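PDB 5WHM: IclR family transcriptional regulator from Brucella abortus, which acts as an IclR-type transcriptional repressor, probably binding DNA through an N-terminal helix-turn-helix domain and sensing an effector through its C-terminal domain. Local coordinates for residues 9-14 against 52-57; 33-38 against 46-51. All coordinates share one frame; numbering follows the deposited sequence.

Contact 1 (9-14 against 52-57)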
ATOM      1  N   THR C   9      19.322   8.315   6.313  1.00 58.98           N
ATOM      2  CA  THR C   9      19.090   9.427   7.237  1.00 61.08           C
ATOM      3  C   THR C   9      18.895  10.716   6.447  1.00 59.26           C
ATOM      4  O   THR C   9      19.758  11.610   6.463  1.00 56.47           O
ATOM      5  CB  THR C   9      20.260   9.574   8.206  1.00 63.24           C
ATOM      6  OG1 THR C   9      21.452   9.800   7.449  1.00 65.02           O
ATOM      7  CG2 THR C   9      20.427   8.312   9.042  1.00 67.37           C
ATOM      8  N   PRO C  10      17.764  10.853   5.748  1.00 51.50           N
ATOM      9  CA  PRO C  10      17.587  12.005   4.852  1.00 51.31           C
ATOM     10  C   PRO C  10      17.467  13.343   5.566  1.00 53.86           C
ATOM     11  O   PRO C  10      17.548  14.385   4.897  1.00 50.18           O
ATOM     12  CB  PRO C  10      16.297  11.669   4.095  1.00 48.53           C
ATOM     13  CG  PRO C  10      15.571  10.728   4.972  1.00 47.47           C
ATOM     14  CD  PRO C  10      16.596   9.956   5.730  1.00 46.63           C
ATOM     15  N   LEU C  11      17.274  13.369   6.881  1.00 50.89           N
ATOM     16  CA  LEU C  11      17.161  14.651   7.560  1.00 52.83           C
ATOM     17  C   LEU C  11      18.512  15.115   8.106  1.00 58.73           C
ATOM     18  O   LEU C  11      18.585  16.165   8.756  1.00 60.19           O
ATOM     19  CB  LEU C  11      16.098  14.583   8.670  1.00 51.74           C
ATOM     20  CG  LEU C  11      14.632  14.324   8.207  1.00 47.86           C
ATOM     21  CD1 LEU C  11      13.630  14.862   9.211  1.00 47.67           C
ATOM     22  CD2 LEU C  11      14.332  14.871   6.818  1.00 44.79           C
ATOM     23  N   GLU C  12      19.579  14.373   7.808  1.00 62.05           N
ATOM     24  CA  GLU C  12      20.952  14.719   8.183  1.00 70.17           C
ATOM     25  C   GLU C  12      21.349  16.128   7.758  1.00 74.77           C
ATOM     26  O   GLU C  12      20.681  16.752   6.924  1.00 72.25           O
ATOM     27  CB  GLU C  12      21.921  13.726   7.554  1.00 75.31           C
ATOM     28  CG  GLU C  12      22.003  13.867   6.029  1.00 78.97           C
ATOM     29  CD  GLU C  12      22.954  12.864   5.390  1.00 88.38           C
ATOM     30  OE1 GLU C  12      22.896  11.673   5.767  1.00 90.53           O
ATOM     31  OE2 GLU C  12      23.760  13.262   4.517  1.00 93.29           O
ATOM     32  N   ALA C  13      22.462  16.618   8.303  1.00 84.62           N
ATOM     33  CA  ALA C  13      22.897  17.980   8.037  1.00 91.59           C
ATOM     34  C   ALA C  13      23.404  18.128   6.605  1.00 97.28           C
ATOM     35  O   ALA C  13      24.102  17.255   6.077  1.00 98.55           O
ATOM     36  CB  ALA C  13      23.993  18.393   9.025  1.00 96.52           C
ATOM     37  N   GLY C  14      23.017  19.233   5.971  1.00101.84           N
ATOM     38  CA  GLY C  14      23.662  19.698   4.756  1.00106.49           C
ATOM     39  C   GLY C  14      23.395  18.911   3.491  1.00103.22           C
ATOM     40  O   GLY C  14      24.269  18.852   2.620  1.00107.59           O
ATOM     41  N   THR C  52      11.329  12.554  14.675  1.00 35.49           N
ATOM     42  CA  THR C  52      12.028  13.065  13.506  1.00 35.75           C
ATOM     43  C   THR C  52      13.170  14.005  13.853  1.00 36.08           C
ATOM     44  O   THR C  52      14.027  14.238  12.998  1.00 39.17           O
ATOM     45  CB  THR C  52      11.074  13.826  12.591  1.00 34.02           C
ATOM     46  OG1 THR C  52      10.489  14.924  13.322  1.00 30.69           O
ATOM     47  CG2 THR C  52       9.976  12.873  11.975  1.00 29.22           C
ATOM     48  N   GLY C  53      13.185  14.571  15.059  1.00 34.99           N
ATOM     49  CA  GLY C  53      14.122  15.627  15.397  1.00 39.21           C
ATOM     50  C   GLY C  53      13.740  17.010  14.884  1.00 39.54           C
ATOM     51  O   GLY C  53      14.434  17.976  15.200  1.00 40.06           O
ATOM     52  N   LEU C  54      12.652  17.145  14.122  1.00 36.94           N
ATOM     53  CA  LEU C  54      12.261  18.450  13.591  1.00 36.62           C
ATOM     54  C   LEU C  54      11.584  19.297  14.672  1.00 38.32           C
ATOM     55  O   LEU C  54      10.885  18.768  15.547  1.00 33.71           O
ATOM     56  CB  LEU C  54      11.299  18.284  12.410  1.00 33.32           C
ATOM     57  CG  LEU C  54      11.858  17.567  11.177  1.00 35.20           C
ATOM     58  CD1 LEU C  54      10.745  17.110  10.215  1.00 31.51           C
ATOM     59  CD2 LEU C  54      12.895  18.467  10.477  1.00 34.90           C
ATOM     60  N   PRO C  55      11.720  20.620  14.601  1.00 38.42           N
ATOM     61  CA  PRO C  55      10.976  21.483  15.535  1.00 38.19           C
ATOM     62  C   PRO C  55       9.462  21.300  15.405  1.00 35.46           C
ATOM     63  O   PRO C  55       8.920  21.033  14.325  1.00 32.40           O
ATOM     64  CB  PRO C  55      11.405  22.903  15.129  1.00 39.55           C
ATOM     65  CG  PRO C  55      12.682  22.724  14.355  1.00 40.16           C
ATOM     66  CD  PRO C  55      12.528  21.398  13.646  1.00 37.44           C
ATOM     67  N   LYS C  56       8.772  21.465  16.530  1.00 37.37           N
ATOM     68  CA  LYS C  56       7.316  21.340  16.539  1.00 42.96           C
ATOM     69  C   LYS C  56       6.581  22.261  15.556  1.00 37.14           C
ATOM     70  O   LYS C  56       5.629  21.779  14.915  1.00 36.19           O
ATOM     71  CB  LYS C  56       6.798  21.542  17.973  1.00 51.64           C
ATOM     72  CG  LYS C  56       5.462  20.832  18.239  1.00 59.26           C
ATOM     73  CD  LYS C  56       4.834  21.263  19.572  1.00 67.71           C
ATOM     74  CE  LYS C  56       3.374  20.820  19.685  1.00 70.27           C
ATOM     75  NZ  LYS C  56       2.530  21.802  20.463  1.00 73.13           N
ATOM     76  N   PRO C  57       6.924  23.553  15.382  1.00 36.47           N
ATOM     77  CA  PRO C  57       6.215  24.343  14.348  1.00 30.39           C
ATOM     78  C   PRO C  57       6.422  23.783  12.951  1.00 32.56           C
ATOM     79  O   PRO C  57       5.528  23.880  12.105  1.00 31.64           O
ATOM     80  CB  PRO C  57       6.814  25.758  14.482  1.00 35.88           C
ATOM     81  CG  PRO C  57       7.509  25.780  15.811  1.00 38.27           C
ATOM     82  CD  PRO C  57       7.949  24.359  16.080  1.00 37.25           C
TER

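Contact 2 (33-38 against 46-51)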
ATOM      1  N   LEU C  33       5.490  10.996   7.465  1.00 21.19           N
ATOM      2  CA  LEU C  33       4.630   9.853   7.145  1.00 22.90           C
ATOM      3  C   LEU C  33       5.274   8.534   7.559  1.00 22.81           C
ATOM      4  O   LEU C  33       4.567   7.600   7.954  1.00 22.47           O
ATOM      5  CB  LEU C  33       4.308   9.816   5.652  1.00 22.77           C
ATOM      6  CG  LEU C  33       3.376  10.922   5.157  1.00 23.48           C
ATOM      7  CD1 LEU C  33       3.332  10.897   3.620  1.00 24.49           C
ATOM      8  CD2 LEU C  33       1.974  10.730   5.788  1.00 20.35           C
ATOM      9  N   ARG C  34       6.610   8.447   7.518  1.00 22.50           N
ATOM     10  CA  ARG C  34       7.274   7.206   7.944  1.00 27.11           C
ATOM     11  C   ARG C  34       7.198   6.966   9.449  1.00 29.68           C
ATOM     12  O   ARG C  34       7.563   5.869   9.899  1.00 27.72           O
ATOM     13  CB  ARG C  34       8.744   7.208   7.532  1.00 31.13           C
ATOM     14  CG  ARG C  34       9.012   7.032   6.050  1.00 30.39           C
ATOM     15  CD  ARG C  34      10.523   6.788   5.842  1.00 42.59           C
ATOM     16  NE  ARG C  34      10.871   6.488   4.453  1.00 49.09           N
ATOM     17  CZ  ARG C  34      11.134   5.265   3.986  1.00 47.97           C
ATOM     18  NH1 ARG C  34      11.447   5.091   2.695  1.00 45.07           N
ATOM     19  NH2 ARG C  34      11.095   4.218   4.806  1.00 42.59           N
ATOM     20  N   CYS C  35       6.780   7.962  10.238  1.00 25.72           N
ATOM     21  CA  CYS C  35       6.642   7.763  11.682  1.00 28.55           C
ATOM     22  C   CYS C  35       5.519   6.800  12.011  1.00 30.39           C
ATOM     23  O   CYS C  35       5.513   6.217  13.096  1.00 26.49           O
ATOM     24  CB  CYS C  35       6.347   9.090  12.383  1.00 30.38           C
ATOM     25  SG  CYS C  35       7.767  10.148  12.478  1.00 30.93           S
ATOM     26  N   PHE C  36       4.536   6.684  11.119  1.00 24.16           N
ATOM     27  CA  PHE C  36       3.385   5.813  11.320  1.00 31.03           C
ATOM     28  C   PHE C  36       3.744   4.408  10.863  1.00 32.55           C
ATOM     29  O   PHE C  36       4.308   4.218   9.776  1.00 33.90           O
ATOM     30  CB  PHE C  36       2.167   6.348  10.560  1.00 21.55           C
ATOM     31  CG  PHE C  36       1.701   7.704  11.049  1.00 24.43           C
ATOM     32  CD1 PHE C  36       2.305   8.857  10.588  1.00 24.88           C
ATOM     33  CD2 PHE C  36       0.672   7.819  11.986  1.00 27.79           C
ATOM     34  CE1 PHE C  36       1.906  10.119  11.047  1.00 29.21           C
ATOM     35  CE2 PHE C  36       0.243   9.069  12.431  1.00 29.22           C
ATOM     36  CZ  PHE C  36       0.858  10.225  11.967  1.00 29.55           C
ATOM     37  N   THR C  37       3.501   3.435  11.726  1.00 27.21           N
ATOM     38  CA  THR C  37       3.866   2.077  11.361  1.00 27.12           C
ATOM     39  C   THR C  37       2.674   1.173  11.616  1.00 26.75           C
ATOM     40  O   THR C  37       1.676   1.640  12.182  1.00 30.62           O
ATOM     41  CB  THR C  37       5.087   1.581  12.171  1.00 31.86           C
ATOM     42  OG1 THR C  37       4.644   1.219  13.479  1.00 32.47           O
ATOM     43  CG2 THR C  37       6.189   2.628  12.270  1.00 34.71           C
ATOM     44  N   PRO C  38       2.744  -0.124  11.265  1.00 28.30           N
ATOM     45  CA  PRO C  38       1.631  -1.028  11.614  1.00 31.19           C
ATOM     46  C   PRO C  38       1.322  -1.093  13.104  1.00 34.97           C
ATOM     47  O   PRO C  38       0.179  -1.396  13.465  1.00 35.16           O
ATOM     48  CB  PRO C  38       2.089  -2.396  11.071  1.00 31.29           C
ATOM     49  CG  PRO C  38       3.044  -2.019   9.917  1.00 31.84           C
ATOM     50  CD  PRO C  38       3.764  -0.806  10.433  1.00 32.88           C
ATOM     51  N   GLN C  46       3.856  16.396  18.879  1.00 39.55           N
ATOM     52  CA  GLN C  46       5.034  16.297  19.741  1.00 46.46           C
ATOM     53  C   GLN C  46       5.740  14.949  19.598  1.00 45.06           C
ATOM     54  O   GLN C  46       6.975  14.889  19.615  1.00 40.10           O
ATOM     55  CB  GLN C  46       4.663  16.548  21.203  1.00 52.81           C
ATOM     56  CG  GLN C  46       5.895  16.631  22.132  1.00 60.96           C
ATOM     57  CD  GLN C  46       6.785  17.859  21.842  1.00 67.03           C
ATOM     58  OE1 GLN C  46       6.491  18.980  22.286  1.00 69.56           O
ATOM     59  NE2 GLN C  46       7.882  17.645  21.107  1.00 65.78           N
ATOM     60  N   GLU C  47       4.983  13.852  19.492  1.00 42.08           N
ATOM     61  CA  GLU C  47       5.606  12.558  19.212  1.00 41.19           C
ATOM     62  C   GLU C  47       6.344  12.590  17.884  1.00 37.91           C
ATOM     63  O   GLU C  47       7.430  12.015  17.752  1.00 38.67           O
ATOM     64  CB  GLU C  47       4.556  11.440  19.180  1.00 47.16           C
ATOM     65  CG  GLU C  47       3.953  11.068  20.526  1.00 52.39           C
ATOM     66  CD  GLU C  47       2.644  10.290  20.371  1.00 52.87           C
ATOM     67  OE1 GLU C  47       2.654   9.048  20.570  1.00 53.85           O
ATOM     68  OE2 GLU C  47       1.605  10.927  20.047  1.00 48.31           O
ATOM     69  N   ILE C  48       5.765  13.249  16.880  1.00 32.33           N
ATOM     70  CA  ILE C  48       6.398  13.291  15.566  1.00 29.95           C
ATOM     71  C   ILE C  48       7.662  14.148  15.609  1.00 33.25           C
ATOM     72  O   ILE C  48       8.670  13.806  14.981  1.00 29.59           O
ATOM     73  CB  ILE C  48       5.393  13.762  14.499  1.00 27.90           C
ATOM     74  CG1 ILE C  48       4.279  12.710  14.338  1.00 26.27           C
ATOM     75  CG2 ILE C  48       6.089  14.002  13.155  1.00 24.74           C
ATOM     76  CD1 ILE C  48       3.083  13.204  13.553  1.00 25.40           C
ATOM     77  N   ALA C  49       7.643  15.254  16.365  1.00 32.15           N
ATOM     78  CA  ALA C  49       8.857  16.059  16.527  1.00 33.14           C
ATOM     79  C   ALA C  49       9.949  15.256  17.217  1.00 38.72           C
ATOM     80  O   ALA C  49      11.132  15.361  16.861  1.00 38.86           O
ATOM     81  CB  ALA C  49       8.576  17.327  17.346  1.00 31.73           C
ATOM     82  N   HIS C  50       9.580  14.482  18.240  1.00 37.34           N
ATOM     83  CA  HIS C  50      10.591  13.700  18.943  1.00 40.43           C
ATOM     84  C   HIS C  50      11.186  12.645  18.018  1.00 41.35           C
ATOM     85  O   HIS C  50      12.406  12.479  17.966  1.00 43.75           O
ATOM     86  CB  HIS C  50      10.005  13.061  20.199  1.00 45.67           C
ATOM     87  CG  HIS C  50      10.976  12.174  20.921  1.00 60.05           C
ATOM     88  ND1 HIS C  50      11.177  10.851  20.582  1.00 62.57           N
ATOM     89  CD2 HIS C  50      11.833  12.433  21.938  1.00 64.50           C
ATOM     90  CE1 HIS C  50      12.103  10.330  21.369  1.00 64.29           C
ATOM     91  NE2 HIS C  50      12.514  11.268  22.203  1.00 66.92           N
ATOM     92  N   LYS C  51      10.335  11.940  17.252  1.00 38.07           N
ATOM     93  CA  LYS C  51      10.816  10.876  16.370  1.00 37.16           C
ATOM     94  C   LYS C  51      11.693  11.410  15.244  1.00 41.12           C
ATOM     95  O   LYS C  51      12.651  10.749  14.827  1.00 40.36           O
ATOM     96  CB  LYS C  51       9.635  10.120  15.749  1.00 31.84           C
ATOM     97  CG  LYS C  51       8.882   9.195  16.688  1.00 34.79           C
ATOM     98  CD  LYS C  51       7.715   8.536  15.881  1.00 34.33           C
ATOM     99  CE  LYS C  51       6.861   7.623  16.742  1.00 37.59           C
ATOM    100  NZ  LYS C  51       7.701   6.618  17.382  1.00 40.57           N
TER
HETATM  101  O   HOH W   1       7.730   5.273  14.458  1.00 37.82           O

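Contact 1 (9-14 against 52-57)
Leu11 reaches Thr52 and Leu54 with a single methyl, CD1; the nearest CA atoms of the two segments, those of Leu11 and Thr52, are 8.0 Å apart, a distance that a long apolar side chain can span from its partly exposed position. Leu11 sits inside a type I turn, Thr9 to Glu12, that Thr9 OG1 reinforces by donating to the anti lone pair of Glu12 OE1 at 2.9 Å. At Thr52, the last residue of helix 45-52, CD1 of Leu11 lies 3.9 Å from the carbonyl O, a van der Waals approach. The Thr52 hydroxyl is used within turn and helix: OG1 accepts from Leu54 N at 3.2 Å and 166°, an ST turn, and is also hydrogen-bonded to Ile48 O. Gly53 follows with positive phi, 79°; at its backbone angles a side chain would collide with the carbonyl O of Thr52, so glycine suits the place. This is the turn of the helix-turn-helix motif, between helices 45-52 and 56-69. The CB bond of Leu54 does not aim at Leu11, but its branched end meets it at about a right angle, Leu11 CD1 lying 3.8 Å from both CG and CD1 of Leu54. Leu54 also packs on Val59 and Leu62, and both leucines touch Arg28 of helix 24-33. Pro55 N-caps helix 56-69 and Pro57 falls in its first turn, where a missing N-H costs no helical bond.

Contact 2 (33-38 against 46-51)
Cys35 and Ile48 bring the two backbones to within 6.8 Å, CA to CA, where a type I turn from Leu33 to Phe36 runs beside a regular helix whose Lys51 N bonds back to Glu47 O. In this turn Phe36 N is bonded to Leu33 O, and the same carbonyl oxygen lies in the plane of the Phe36 ring, at its edge. The CB bond of Cys35 is directed toward the helix: its SG rests 3.8 Å from Lys51 CD and, more loosely, 4.3 Å from Ile48 CG2. A small, weakly polar thiol packs here like an apolar group, against the aliphatic stem of the lysine. That stem runs extended as far as CE and then bends at chi4, -55°, which carries Lys51 NZ to a water 3.2 Å away, a weak bond. The water donates to Cys35 O at 2.8 Å, bridging lysine and turn; the stronger partner of Lys51 NZ is Glu40, in a salt bridge. Lysine thus serves both media, methylenes packing and ammonium at the surface. Branched Ile48, with CG2 near Cys35, extends CD1 to Phe36 CZ at 4.0 Å, slanting against the ring. Leu43 joins all three from the connecting loop. Ile48 continues onto Val59 and Thr63 of helix 56-69, while the large Phe36 spans from helix 45-52 to Leu72 of strand 72-74 and Tyr81 and Leu83 of strand 81-83, the two-stranded wing of this winged helix-turn-helix domain.

Overall arrangement
From the N terminus, the chain passes through residues 9-14, then helices 15-18, 24-33 and 45-52, before returning at 52-57 to close the long loop of contact 1. Contact 2 is nested inside it, joining the turn that ends helix 24-33 to helix 45-52, with seven residues between the two segments. Their centres lie about 12 Å apart, and they meet directly where Thr52 CG2 packs 3.5 Å from Cys35 SG. Contact 2 thus fixes the loop after helix 24-33 against helix 45-52, whereas contact 1 lays the N-terminal arm against the turn before helix 56-69. Within 9-14, Pro10 also packs on Leu69 of the second subunit.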